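Local coordinates for protein glutathione S-transferase (Bombyx mori, PDB 4E8H) that probably catalyses the conjugation of glutathione to electrophilic compounds, working as a homodimer that binds glutathione and carries a thioredoxin-like domain, at residues Ala97-Arg102 / Asn157-Asp162. Sequence-based numbering, arbitrary orientation.
Sequences AIIDQR and NMTVAD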
loop_
_atom_site.group_PDB
_atom_site.type_symbol
_atom_site.label_atom_id
_atom_site.label_comp_id
_atom_site.label_asym_id
_atom_site.label_seq_id
_atom_site.Cartn_x
_atom_site.Cartn_y
_atom_site.Cartn_z
ATOM N N ALA B 97 -11.204 -7.063 -2.646
ATOM C CA ALA B 97 -10.050 -7.590 -1.909
ATOM C C ALA B 97 -8.869 -7.950 -2.812
ATOM O O ALA B 97 -7.719 -7.655 -2.479
ATOM C CB ALA B 97 -10.455 -8.791 -1.064
ATOM N N ILE B 98 -9.160 -8.593 -3.944
ATOM C CA ILE B 98 -8.133 -8.948 -4.930
ATOM C C ILE B 98 -7.453 -7.687 -5.473
ATOM O O ILE B 98 -6.224 -7.627 -5.557
ATOM C CB ILE B 98 -8.711 -9.813 -6.088
ATOM C CG1 ILE B 98 -9.305 -11.117 -5.538
ATOM C CG2 ILE B 98 -7.634 -10.117 -7.132
ATOM C CD1 ILE B 98 -10.160 -11.897 -6.537
ATOM N N ILE B 99 -8.257 -6.683 -5.819
ATOM C CA ILE B 99 -7.734 -5.397 -6.277
ATOM C C ILE B 99 -6.846 -4.776 -5.200
ATOM O O ILE B 99 -5.755 -4.289 -5.502
ATOM C CB ILE B 99 -8.861 -4.417 -6.681
ATOM C CG1 ILE B 99 -9.661 -4.988 -7.851
ATOM C CG2 ILE B 99 -8.286 -3.051 -7.068
ATOM C CD1 ILE B 99 -11.022 -4.368 -8.017
ATOM N N ASP B 100 -7.302 -4.816 -3.948
ATOM C CA ASP B 100 -6.530 -4.250 -2.844
ATOM C C ASP B 100 -5.184 -4.935 -2.646
ATOM O O ASP B 100 -4.188 -4.264 -2.368
ATOM C CB ASP B 100 -7.343 -4.223 -1.544
ATOM C CG ASP B 100 -8.393 -3.124 -1.541
ATOM O OD1 ASP B 100 -8.217 -2.116 -2.263
ATOM O OD2 ASP B 100 -9.403 -3.268 -0.819
ATOM N N GLN B 101 -5.152 -6.258 -2.805
ATOM C CA GLN B 101 -3.893 -7.001 -2.741
ATOM C C GLN B 101 -2.943 -6.592 -3.872
ATOM O O GLN B 101 -1.741 -6.435 -3.643
ATOM C CB GLN B 101 -4.133 -8.516 -2.735
ATOM C CG GLN B 101 -2.855 -9.365 -2.749
ATOM C CD GLN B 101 -2.358 -9.656 -4.156
ATOM O OE1 GLN B 101 -3.141 -9.995 -5.044
ATOM N NE2 GLN B 101 -1.050 -9.531 -4.364
ATOM N N ARG B 102 -3.481 -6.424 -5.080
ATOM C CA ARG B 102 -2.673 -6.013 -6.229
ATOM C C ARG B 102 -2.117 -4.599 -6.041
ATOM O O ARG B 102 -0.977 -4.325 -6.422
ATOM C CB ARG B 102 -3.459 -6.125 -7.543
ATOM C CG ARG B 102 -4.013 -7.523 -7.864
ATOM C CD ARG B 102 -2.919 -8.568 -8.095
ATOM N NE ARG B 102 -3.420 -9.711 -8.858
ATOM C CZ ARG B 102 -3.472 -10.970 -8.425
ATOM N NH1 ARG B 102 -3.034 -11.297 -7.216
ATOM N NH2 ARG B 102 -3.954 -11.914 -9.223
ATOM N N ASN B 157 -12.001 -7.834 -15.815
ATOM C CA ASN B 157 -12.103 -6.434 -16.217
ATOM C C ASN B 157 -10.925 -5.600 -15.722
ATOM O O ASN B 157 -10.331 -5.913 -14.688
ATOM C CB ASN B 157 -13.424 -5.845 -15.714
ATOM C CG ASN B 157 -14.633 -6.648 -16.168
ATOM O OD1 ASN B 157 -14.883 -6.794 -17.365
ATOM N ND2 ASN B 157 -15.389 -7.172 -15.209
ATOM N N MET B 158 -10.589 -4.546 -16.466
ATOM C CA MET B 158 -9.534 -3.613 -16.063
ATOM C C MET B 158 -9.934 -2.868 -14.787
ATOM O O MET B 158 -11.095 -2.482 -14.623
ATOM C CB MET B 158 -9.224 -2.619 -17.191
ATOM C CG MET B 158 -7.958 -1.787 -16.971
ATOM S SD MET B 158 -7.671 -0.519 -18.225
ATOM C CE MET B 158 -8.913 0.699 -17.787
ATOM N N THR B 159 -8.973 -2.690 -13.880
ATOM C CA THR B 159 -9.206 -1.988 -12.616
ATOM C C THR B 159 -8.124 -0.933 -12.372
ATOM O O THR B 159 -7.190 -0.802 -13.169
ATOM C CB THR B 159 -9.272 -2.970 -11.412
ATOM O OG1 THR B 159 -8.028 -3.671 -11.283
ATOM C CG2 THR B 159 -10.410 -3.973 -11.583
ATOM N N VAL B 160 -8.254 -0.182 -11.278
ATOM C CA VAL B 160 -7.225 0.787 -10.880
ATOM C C VAL B 160 -5.861 0.115 -10.692
ATOM O O VAL B 160 -4.820 0.748 -10.889
ATOM C CB VAL B 160 -7.611 1.590 -9.604
ATOM C CG1 VAL B 160 -8.771 2.535 -9.894
ATOM C CG2 VAL B 160 -7.945 0.658 -8.433
ATOM N N ALA B 161 -5.880 -1.168 -10.326
ATOM C CA ALA B 161 -4.659 -1.951 -10.164
ATOM C C ALA B 161 -3.867 -2.070 -11.471
ATOM O O ALA B 161 -2.648 -1.905 -11.464
ATOM C CB ALA B 161 -4.972 -3.321 -9.583
ATOM N N ASP B 162 -4.559 -2.340 -12.582
ATOM C CA ASP B 162 -3.927 -2.360 -13.912
ATOM C C ASP B 162 -3.325 -1.008 -14.280
ATOM O O ASP B 162 -2.240 -0.947 -14.856
ATOM C CB ASP B 162 -4.929 -2.752 -14.998
ATOM C CG ASP B 162 -5.520 -4.122 -14.780
ATOM O OD1 ASP B 162 -4.852 -5.124 -15.111
ATOM O OD2 ASP B 162 -6.661 -4.196 -14.282
#
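I99 and T159 meet tip to tip where helix 93-124 packs against the capping box that starts helix 160-174, in the all-helical C-terminal domain of glutathione transferases. The cap itself is built by T159 and D162. T159 N donates to the anti lone pair of D162 OD2 over 2.8 Å in a fairly straight bond (162°), whereas a separate capping bond from A161 N to T159 OG1 is weak at 3.4 Å. A chi1 of 61° puts OG1 between the backbone N and the carbonyl carbon, where A161 N can reach it, and sets the methyl CG2 beside the backbone N, where I99 CD1 meets it at 3.6 Å. The other branch of I99, CG2, lies anti to its backbone N and serves the first turn of the helix: the side chains of I99 and V160 cross at about a right angle, with I99 CG2 4.0 Å from V160 CG2. One isoleucine thus spans both the cap and the turn that follows. D162 OD1 is held by V153 N and W188 NE1, which steadies the capping carboxylate, and V160 also leans on helix 71-82. One turn beyond I99, R102 contributes its aliphatic base, while its NE donates to V153 O and its guanidinium makes a cation-pi contact with F146. The methyl of A161, also touched by V153, points at helix 93-124 between I99 CG2 (4.2 Å from A161 CB) and R102 CB (3.8 Å).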